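Local coordinates for protein cystalysin (Treponema denticola, PDB 1C7N) that is a pyridoxal-5'-phosphate-binding protein of the aminotransferase class I and II family, whose fold pairs a large mixed sheet with a smaller three-stranded antiparallel sheet, at residues I317-I322 / Q328-R333; R304-F309 / I370-P375; K340-F345 / G366-N371. All coordinates share one frame; numbering follows the deposited sequence.

Contact 1 (I317-I322 / Q328-R333); sequences IKAPLI and QWIDFR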
loop_
_atom_site.group_PDB
_atom_site.type_symbol
_atom_site.label_atom_id
_atom_site.label_comp_id
_atom_site.label_asym_id
_atom_site.label_seq_id
_atom_site.Cartn_x
_atom_site.Cartn_y
_atom_site.Cartn_z
ATOM N N ILE A 317 -9.059 41.109 -4.475
ATOM C CA ILE A 317 -8.830 39.681 -4.251
ATOM C C ILE A 317 -7.956 39.608 -3.001
ATOM O O ILE A 317 -6.958 40.316 -2.903
ATOM C CB ILE A 317 -8.090 39.059 -5.445
ATOM C CG1 ILE A 317 -8.897 39.292 -6.723
ATOM C CG2 ILE A 317 -7.879 37.567 -5.209
ATOM C CD1 ILE A 317 -8.222 38.798 -7.980
ATOM N N LYS A 318 -8.332 38.765 -2.044
ATOM C CA LYS A 318 -7.579 38.656 -0.797
ATOM C C LYS A 318 -6.850 37.324 -0.609
ATOM O O LYS A 318 -7.451 36.259 -0.742
ATOM C CB LYS A 318 -8.519 38.868 0.392
ATOM C CG LYS A 318 -9.367 40.136 0.334
ATOM C CD LYS A 318 -8.503 41.382 0.351
ATOM C CE LYS A 318 -9.325 42.629 0.626
ATOM N NZ LYS A 318 -10.415 42.807 -0.361
ATOM N N ALA A 319 -5.560 37.397 -0.287
ATOM C CA ALA A 319 -4.746 36.210 -0.044
ATOM C C ALA A 319 -4.084 36.381 1.324
ATOM O O ALA A 319 -2.923 36.774 1.419
ATOM C CB ALA A 319 -3.680 36.056 -1.132
ATOM N N PRO A 320 -4.832 36.107 2.404
ATOM C CA PRO A 320 -4.321 36.230 3.774
ATOM C C PRO A 320 -3.245 35.193 4.077
ATOM O O PRO A 320 -3.238 34.102 3.501
ATOM C CB PRO A 320 -5.567 36.003 4.633
ATOM C CG PRO A 320 -6.710 36.345 3.712
ATOM C CD PRO A 320 -6.265 35.772 2.408
ATOM N N LEU A 321 -2.339 35.524 4.990
ATOM C CA LEU A 321 -1.299 34.577 5.367
ATOM C C LEU A 321 -1.981 33.411 6.069
ATOM O O LEU A 321 -3.055 33.569 6.644
ATOM C CB LEU A 321 -0.288 35.234 6.315
ATOM C CG LEU A 321 0.437 36.477 5.790
ATOM C CD1 LEU A 321 1.525 36.873 6.781
ATOM C CD2 LEU A 321 1.049 36.198 4.418
ATOM N N ILE A 322 -1.368 32.235 6.015
ATOM C CA ILE A 322 -1.930 31.057 6.663
ATOM C C ILE A 322 -1.113 30.725 7.907
ATOM O O ILE A 322 -0.007 31.229 8.082
ATOM C CB ILE A 322 -1.916 29.853 5.713
ATOM C CG1 ILE A 322 -0.493 29.626 5.196
ATOM C CG2 ILE A 322 -2.892 30.091 4.554
ATOM C CD1 ILE A 322 -0.368 28.461 4.242
ATOM N N GLN A 328 -2.405 27.885 0.498
ATOM C CA GLN A 328 -3.011 29.184 0.791
ATOM C C GLN A 328 -4.416 29.337 0.207
ATOM O O GLN A 328 -4.688 28.898 -0.907
ATOM C CB GLN A 328 -2.075 30.294 0.286
ATOM C CG GLN A 328 -2.456 31.717 0.674
ATOM C CD GLN A 328 -1.308 32.690 0.427
ATOM O OE1 GLN A 328 -0.437 32.429 -0.397
ATOM N NE2 GLN A 328 -1.314 33.822 1.135
ATOM N N TRP A 329 -5.296 29.969 0.975
ATOM C CA TRP A 329 -6.702 30.151 0.603
ATOM C C TRP A 329 -6.925 31.559 0.063
ATOM O O TRP A 329 -6.900 32.526 0.821
ATOM C CB TRP A 329 -7.560 29.911 1.853
ATOM C CG TRP A 329 -9.021 29.562 1.644
ATOM C CD1 TRP A 329 -10.086 30.129 2.284
ATOM C CD2 TRP A 329 -9.559 28.482 0.856
ATOM N NE1 TRP A 329 -11.247 29.469 1.958
ATOM C CE2 TRP A 329 -10.956 28.458 1.085
ATOM C CE3 TRP A 329 -9.000 27.535 -0.011
ATOM C CZ2 TRP A 329 -11.800 27.519 0.476
ATOM C CZ3 TRP A 329 -9.839 26.604 -0.615
ATOM C CH2 TRP A 329 -11.225 26.603 -0.367
ATOM N N ILE A 330 -7.152 31.663 -1.244
ATOM C CA ILE A 330 -7.357 32.954 -1.890
ATOM C C ILE A 330 -8.827 33.236 -2.170
ATOM O O ILE A 330 -9.509 32.455 -2.829
ATOM C CB ILE A 330 -6.580 33.035 -3.217
ATOM C CG1 ILE A 330 -5.116 32.646 -2.986
ATOM C CG2 ILE A 330 -6.640 34.457 -3.767
ATOM C CD1 ILE A 330 -4.325 32.476 -4.249
ATOM N N ASP A 331 -9.293 34.379 -1.681
ATOM C CA ASP A 331 -10.680 34.801 -1.842
ATOM C C ASP A 331 -10.894 35.620 -3.117
ATOM O O ASP A 331 -10.553 36.802 -3.169
ATOM C CB ASP A 331 -11.085 35.612 -0.609
ATOM C CG ASP A 331 -12.508 36.124 -0.676
ATOM O OD1 ASP A 331 -13.229 35.806 -1.645
ATOM O OD2 ASP A 331 -12.902 36.848 0.260
ATOM N N PHE A 332 -11.463 34.986 -4.141
ATOM C CA PHE A 332 -11.728 35.651 -5.419
ATOM C C PHE A 332 -13.182 36.101 -5.557
ATOM O O PHE A 332 -13.597 36.537 -6.627
ATOM C CB PHE A 332 -11.427 34.716 -6.599
ATOM C CG PHE A 332 -9.968 34.615 -6.962
ATOM C CD1 PHE A 332 -9.122 33.749 -6.279
ATOM C CD2 PHE A 332 -9.451 35.359 -8.027
ATOM C CE1 PHE A 332 -7.779 33.619 -6.655
ATOM C CE2 PHE A 332 -8.113 35.236 -8.409
ATOM C CZ PHE A 332 -7.276 34.363 -7.722
ATOM N N ARG A 333 -13.952 35.989 -4.485
ATOM C CA ARG A 333 -15.365 36.351 -4.526
ATOM C C ARG A 333 -15.687 37.723 -5.125
ATOM O O ARG A 333 -16.756 37.907 -5.711
ATOM C CB ARG A 333 -15.975 36.240 -3.123
ATOM C CG ARG A 333 -16.254 34.806 -2.696
ATOM C CD ARG A 333 -16.806 34.730 -1.286
ATOM N NE ARG A 333 -15.826 35.176 -0.302
ATOM C CZ ARG A 333 -16.059 35.242 1.004
ATOM N NH1 ARG A 333 -17.245 34.894 1.485
ATOM N NH2 ARG A 333 -15.106 35.642 1.828
HETATM O O HOH W 1 -5.277 32.219 3.084
#
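Lys318 and Asp331 form an antiparallel hydrogen-bonded pair, a single bridge that lays the irregular segment 317-322 along the edge strand 327-331. Asp331 N gives a short, straight bond to Lys318 O (2.8 Å), while Lys318 N reaches Asp331 O over 3.2 Å. Further along, Gln328 replaces backbone pairing with its side chain: with CG anti to the backbone N (chi1 -172°) and the chain extended, NE2 donates to Pro320 O at 3.1 Å, in the amide's own plane but well above the carbonyl plane. NE2 also bonds to Gln303 O. Water 1 donates to both Pro320 O and Trp329 O and so bridges the two segments; Pro320 O thus accepts from the water as well as from Gln328 NE2. The Asp331 carboxylate is taken by Arg333, whose NE and NH2 grip it side-on, and Arg333 N closes an Asx turn on OD1 (2.9 Å). On the apolar side, Ile317 CG2 sits over the centre of the Phe332 ring, a CH-pi contact of 3.8 Å to the centroid, and also meets Ile330 CG2 at 3.6 Å. Helix 289-313 touches Ile317 through Phe310, helix 339-350 packs on Phe332, and strand 367-371 pairs with the other edge of 327-331.

Contact 2 (R304-F309 / I370-P375); sequences RIVKDF and INLAAP
Ile370 and Leu372 meet Val306 where helix 289-313 packs on a face of the small antiparallel sheet of this PLP-dependent aminotransferase-type fold, made of strands 327-331, 367-371 and 355-356. Ile370, still in the strand, points its side chain to the helix, and its CD1 lies 4.2 Å from Val306 CG2, a loose apolar touch. Asn371 faces the other way. Its OD1 accepts from Ala373 N at 2.8 Å, closing an Asx turn as the strand ends, while ND2 is held by the carbonyls of Val38 and Asp40. Leu372 turns back to the helix, on which Ile299 and Gln303 also touch it; its backbone O is bonded by Asn302 ND2. Ala373 is the centre of an inverse gamma turn, in which Ala374 N bonds to Leu372 O at 2.8 Å. Ala374 O is also taken by Asn302 ND2, so one helix amide holds two carbonyls of the turn. Pro375 then stands at the N-cap position of helix 376-393. On the helix side, Val306 holds CG1 anti to its backbone N (chi1 178°), which leaves CG2 as the branch facing the strand end, and CG2 meets Leu372 CD2 at 3.8 Å.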
loop_
_atom_site.group_PDB
_atom_site.type_symbol
_atom_site.label_atom_id
_atom_site.label_comp_id
_atom_site.label_asym_id
_atom_site.label_seq_id
_atom_site.Cartn_x
_atom_site.Cartn_y
_atom_site.Cartn_z
ATOM N N ARG A 304 3.672 35.273 1.310
ATOM C CA ARG A 304 3.778 36.727 1.374
ATOM C C ARG A 304 3.857 37.289 -0.047
ATOM O O ARG A 304 3.335 38.367 -0.327
ATOM C CB ARG A 304 4.991 37.130 2.228
ATOM C CG ARG A 304 4.793 36.782 3.708
ATOM C CD ARG A 304 6.066 36.890 4.540
ATOM N NE ARG A 304 5.843 36.470 5.929
ATOM C CZ ARG A 304 5.143 37.165 6.827
ATOM N NH1 ARG A 304 4.592 38.328 6.495
ATOM N NH2 ARG A 304 4.989 36.695 8.059
ATOM N N ILE A 305 4.474 36.544 -0.958
ATOM C CA ILE A 305 4.560 36.985 -2.352
ATOM C C ILE A 305 3.141 37.066 -2.931
ATOM O O ILE A 305 2.790 38.029 -3.620
ATOM C CB ILE A 305 5.402 35.998 -3.205
ATOM C CG1 ILE A 305 6.873 36.076 -2.785
ATOM C CG2 ILE A 305 5.257 36.323 -4.703
ATOM C CD1 ILE A 305 7.781 35.131 -3.553
ATOM N N VAL A 306 2.330 36.055 -2.631
ATOM C CA VAL A 306 0.953 35.993 -3.116
ATOM C C VAL A 306 0.134 37.140 -2.515
ATOM O O VAL A 306 -0.523 37.888 -3.236
ATOM C CB VAL A 306 0.291 34.633 -2.744
ATOM C CG1 VAL A 306 -1.157 34.596 -3.213
ATOM C CG2 VAL A 306 1.074 33.483 -3.382
ATOM N N LYS A 307 0.179 37.266 -1.196
ATOM C CA LYS A 307 -0.548 38.322 -0.502
ATOM C C LYS A 307 -0.193 39.679 -1.097
ATOM O O LYS A 307 -1.076 40.477 -1.427
ATOM C CB LYS A 307 -0.203 38.287 0.990
ATOM C CG LYS A 307 -0.803 39.415 1.825
ATOM C CD LYS A 307 -0.484 39.200 3.300
ATOM C CE LYS A 307 -0.671 40.463 4.127
ATOM N NZ LYS A 307 -2.046 41.015 4.027
ATOM N N ASP A 308 1.100 39.934 -1.246
ATOM C CA ASP A 308 1.564 41.199 -1.802
ATOM C C ASP A 308 1.100 41.423 -3.235
ATOM O O ASP A 308 0.720 42.535 -3.606
ATOM C CB ASP A 308 3.092 41.271 -1.738
ATOM C CG ASP A 308 3.639 42.527 -2.383
ATOM O OD1 ASP A 308 4.033 42.469 -3.567
ATOM O OD2 ASP A 308 3.658 43.577 -1.705
ATOM N N PHE A 309 1.132 40.367 -4.041
ATOM C CA PHE A 309 0.726 40.472 -5.431
ATOM C C PHE A 309 -0.672 41.054 -5.586
ATOM O O PHE A 309 -0.889 41.944 -6.405
ATOM C CB PHE A 309 0.770 39.108 -6.113
ATOM C CG PHE A 309 0.159 39.107 -7.478
ATOM C CD1 PHE A 309 0.839 39.653 -8.558
ATOM C CD2 PHE A 309 -1.125 38.607 -7.674
ATOM C CE1 PHE A 309 0.249 39.703 -9.818
ATOM C CE2 PHE A 309 -1.723 38.650 -8.927
ATOM C CZ PHE A 309 -1.034 39.201 -10.002
ATOM N N ILE A 370 -4.047 27.595 -3.457
ATOM C CA ILE A 370 -2.789 27.585 -4.193
ATOM C C ILE A 370 -1.711 26.799 -3.451
ATOM O O ILE A 370 -1.536 26.962 -2.242
ATOM C CB ILE A 370 -2.291 29.036 -4.454
ATOM C CG1 ILE A 370 -1.126 29.012 -5.448
ATOM C CG2 ILE A 370 -1.879 29.704 -3.142
ATOM C CD1 ILE A 370 -0.535 30.372 -5.737
ATOM N N ASN A 371 -1.008 25.928 -4.172
ATOM C CA ASN A 371 0.062 25.123 -3.580
ATOM C C ASN A 371 1.345 25.969 -3.564
ATOM O O ASN A 371 1.958 26.202 -4.609
ATOM C CB ASN A 371 0.282 23.854 -4.417
ATOM C CG ASN A 371 1.361 22.964 -3.850
ATOM O OD1 ASN A 371 2.288 23.440 -3.198
ATOM N ND2 ASN A 371 1.254 21.662 -4.106
ATOM N N LEU A 372 1.741 26.429 -2.378
ATOM C CA LEU A 372 2.929 27.271 -2.221
ATOM C C LEU A 372 4.260 26.527 -2.259
ATOM O O LEU A 372 5.317 27.158 -2.250
ATOM C CB LEU A 372 2.851 28.051 -0.904
ATOM C CG LEU A 372 1.651 28.989 -0.717
ATOM C CD1 LEU A 372 1.762 29.656 0.640
ATOM C CD2 LEU A 372 1.607 30.031 -1.825
ATOM N N ALA A 373 4.216 25.199 -2.296
ATOM C CA ALA A 373 5.446 24.406 -2.310
ATOM C C ALA A 373 6.119 24.349 -3.679
ATOM O O ALA A 373 6.167 23.298 -4.322
ATOM C CB ALA A 373 5.162 22.999 -1.815
ATOM N N ALA A 374 6.652 25.486 -4.109
ATOM C CA ALA A 374 7.340 25.599 -5.385
ATOM C C ALA A 374 8.352 26.731 -5.263
ATOM O O ALA A 374 8.312 27.503 -4.299
ATOM C CB ALA A 374 6.336 25.907 -6.495
ATOM N N PRO A 375 9.292 26.835 -6.219
ATOM C CA PRO A 375 10.274 27.918 -6.132
ATOM C C PRO A 375 9.559 29.262 -6.231
ATOM O O PRO A 375 8.572 29.397 -6.962
ATOM C CB PRO A 375 11.180 27.659 -7.331
ATOM C CG PRO A 375 11.141 26.158 -7.458
ATOM C CD PRO A 375 9.660 25.877 -7.279
#

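Contact 3 (K340-F345 / G366-N371); sequences KAMEEF and GFERIN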
loop_
_atom_site.group_PDB
_atom_site.type_symbol
_atom_site.label_atom_id
_atom_site.label_comp_id
_atom_site.label_asym_id
_atom_site.label_seq_id
_atom_site.Cartn_x
_atom_site.Cartn_y
_atom_site.Cartn_z
ATOM N N LYS A 340 -17.889 27.693 -11.604
ATOM C CA LYS A 340 -17.608 27.040 -12.880
ATOM C C LYS A 340 -16.884 28.010 -13.812
ATOM O O LYS A 340 -15.933 27.632 -14.500
ATOM C CB LYS A 340 -18.902 26.548 -13.539
ATOM C CG LYS A 340 -19.683 25.551 -12.695
ATOM C CD LYS A 340 -18.813 24.391 -12.220
ATOM C CE LYS A 340 -18.257 23.585 -13.380
ATOM N NZ LYS A 340 -17.460 22.409 -12.906
ATOM N N ALA A 341 -17.332 29.265 -13.826
ATOM C CA ALA A 341 -16.712 30.282 -14.665
ATOM C C ALA A 341 -15.277 30.551 -14.201
ATOM O O ALA A 341 -14.380 30.746 -15.023
ATOM C CB ALA A 341 -17.535 31.582 -14.619
ATOM N N MET A 342 -15.072 30.573 -12.886
ATOM C CA MET A 342 -13.749 30.819 -12.316
ATOM C C MET A 342 -12.782 29.743 -12.784
ATOM O O MET A 342 -11.700 30.035 -13.296
ATOM C CB MET A 342 -13.808 30.807 -10.782
ATOM C CG MET A 342 -14.482 32.027 -10.163
ATOM S SD MET A 342 -14.585 31.904 -8.358
ATOM C CE MET A 342 -12.822 31.937 -7.949
ATOM N N GLU A 343 -13.199 28.496 -12.601
ATOM C CA GLU A 343 -12.418 27.329 -12.980
ATOM C C GLU A 343 -12.012 27.406 -14.447
ATOM O O GLU A 343 -10.857 27.177 -14.800
ATOM C CB GLU A 343 -13.258 26.081 -12.724
ATOM C CG GLU A 343 -12.604 24.768 -13.077
ATOM C CD GLU A 343 -13.468 23.607 -12.658
ATOM O OE1 GLU A 343 -14.588 23.477 -13.195
ATOM O OE2 GLU A 343 -13.040 22.835 -11.779
ATOM N N GLU A 344 -12.982 27.725 -15.293
ATOM C CA GLU A 344 -12.765 27.846 -16.725
ATOM C C GLU A 344 -11.725 28.921 -17.011
ATOM O O GLU A 344 -10.815 28.726 -17.816
ATOM C CB GLU A 344 -14.089 28.204 -17.405
ATOM C CG GLU A 344 -13.996 28.548 -18.881
ATOM C CD GLU A 344 -13.460 27.411 -19.725
ATOM O OE1 GLU A 344 -13.825 26.243 -19.464
ATOM O OE2 GLU A 344 -12.683 27.689 -20.665
ATOM N N PHE A 345 -11.875 30.060 -16.344
ATOM C CA PHE A 345 -10.965 31.185 -16.521
ATOM C C PHE A 345 -9.542 30.860 -16.085
ATOM O O PHE A 345 -8.588 31.133 -16.808
ATOM C CB PHE A 345 -11.465 32.393 -15.724
ATOM C CG PHE A 345 -10.548 33.579 -15.777
ATOM C CD1 PHE A 345 -10.493 34.382 -16.909
ATOM C CD2 PHE A 345 -9.728 33.888 -14.692
ATOM C CE1 PHE A 345 -9.638 35.476 -16.965
ATOM C CE2 PHE A 345 -8.868 34.981 -14.737
ATOM C CZ PHE A 345 -8.822 35.776 -15.877
ATOM N N GLY A 366 -15.982 30.345 -4.677
ATOM C CA GLY A 366 -15.457 31.694 -4.767
ATOM C C GLY A 366 -13.999 31.767 -4.343
ATOM O O GLY A 366 -13.329 32.774 -4.579
ATOM N N PHE A 367 -13.504 30.698 -3.720
ATOM C CA PHE A 367 -12.111 30.653 -3.269
ATOM C C PHE A 367 -11.249 29.779 -4.177
ATOM O O PHE A 367 -11.760 29.016 -5.000
ATOM C CB PHE A 367 -12.007 30.101 -1.836
ATOM C CG PHE A 367 -12.629 30.980 -0.781
ATOM C CD1 PHE A 367 -14.003 30.969 -0.559
ATOM C CD2 PHE A 367 -11.828 31.805 0.011
ATOM C CE1 PHE A 367 -14.574 31.766 0.439
ATOM C CE2 PHE A 367 -12.381 32.602 1.005
ATOM C CZ PHE A 367 -13.760 32.584 1.221
ATOM N N GLU A 368 -9.933 29.900 -4.003
ATOM C CA GLU A 368 -8.958 29.127 -4.757
ATOM C C GLU A 368 -7.844 28.712 -3.806
ATOM O O GLU A 368 -7.361 29.526 -3.018
ATOM C CB GLU A 368 -8.350 29.964 -5.887
ATOM C CG GLU A 368 -9.322 30.372 -6.978
ATOM C CD GLU A 368 -9.775 29.210 -7.843
ATOM O OE1 GLU A 368 -10.579 29.455 -8.767
ATOM O OE2 GLU A 368 -9.333 28.061 -7.607
ATOM N N ARG A 369 -7.432 27.450 -3.872
ATOM C CA ARG A 369 -6.354 26.968 -3.013
ATOM C C ARG A 369 -5.089 26.869 -3.855
ATOM O O ARG A 369 -5.058 26.141 -4.847
ATOM C CB ARG A 369 -6.691 25.586 -2.442
ATOM C CG ARG A 369 -5.769 25.140 -1.307
ATOM C CD ARG A 369 -5.928 23.659 -0.992
ATOM N NE ARG A 369 -5.206 22.826 -1.947
ATOM C CZ ARG A 369 -5.081 21.503 -1.849
ATOM N NH1 ARG A 369 -5.635 20.844 -0.834
ATOM N NH2 ARG A 369 -4.389 20.840 -2.764
ATOM N N ILE A 370 -4.047 27.595 -3.457
ATOM C CA ILE A 370 -2.789 27.585 -4.193
ATOM C C ILE A 370 -1.711 26.799 -3.451
ATOM O O ILE A 370 -1.536 26.962 -2.242
ATOM C CB ILE A 370 -2.291 29.036 -4.454
ATOM C CG1 ILE A 370 -1.126 29.012 -5.448
ATOM C CG2 ILE A 370 -1.879 29.704 -3.142
ATOM C CD1 ILE A 370 -0.535 30.372 -5.737
ATOM N N ASN A 371 -1.008 25.928 -4.172
ATOM C CA ASN A 371 0.062 25.123 -3.580
ATOM C C ASN A 371 1.345 25.969 -3.564
ATOM O O ASN A 371 1.958 26.202 -4.609
ATOM C CB ASN A 371 0.282 23.854 -4.417
ATOM C CG ASN A 371 1.361 22.964 -3.850
ATOM O OD1 ASN A 371 2.288 23.440 -3.198
ATOM N ND2 ASN A 371 1.254 21.662 -4.106
#
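Met342 puts the end of its side chain against the start of strand 367-371, and CE does most of the touching. This methyl lies 3.4 Å from Glu368 OE1 and 3.5 Å from Gly366 O, so it meets two oxygens without any hydrogen bond joining the two segments. Behind it, SD rests on the backbone of Gly366, 3.7 Å from CA. The Met342 and Glu368 side chains run past each other in opposite directions, and the carboxylate reaches back along the methionine until OE1 is 4.0 Å from Met342 CB. Two bends make this fit: Met342 turns at its last torsion (chi3 65°), which swings CE to the strand, and Glu368 folds at chi2 (-70°), which brings its carboxylate round to the helix. Gly366 has a positive phi of 99°, and a side chain here would collide with the carbonyl oxygen of the residue before, so the backbone angles themselves favour glycine.

The contact joins helix 339-350 to the central strand of the three-stranded antiparallel sheet in this aminotransferase-type fold, with strand 327-331 on one side of 367-371 and strand 355-356 on the other. Backbone bonds fix the strand: Gly366 pairs with Phe332, Glu368 with Ile330, and Phe367 with Gly357. The Phe332 side chain also touches Met342, while Phe354 packs on Glu368. Phe367 points away from the helix and stacks on Trp329. On the helix, Lys340 NZ forms a salt bridge with Glu343 OE1 at 3.1 Å, the oxygen offering its syn lone pair, and Glu343 OE2 is bonded to Tyr358 OH. Near the start of the helix, Ala341 N is hydrogen-bonded to Asp338 OD2. One turn beyond Met342, Phe345 packs against Ala389, Leu390 and Leu393 of helix 376-393.

All three contacts are largely buried and gather on the same small sheet, though Lys318 in contact 1 is exposed. Contact 1 combines two backbone hydrogen bonds, a side-chain amide and a bridging water with apolar packing of Ile317, as suits an irregular segment beside an edge strand. Contacts 2 and 3 instead set helices against strand 367-371, and no hydrogen bond crosses either: contact 2 is purely aliphatic, near the strand's end, whereas contact 3 sets a methionine methyl against two oxygens and its sulfur against the Gly366 backbone at the strand's start. Their segments share Ile370 and Asn371. Contact 1 joins both: Gln328 O lies 2.9 Å from Ile370 N, and Phe332 CB lies 3.4 Å from Met342 CE. Along the chain, contact 1 is nested within the loop that contact 2 closes.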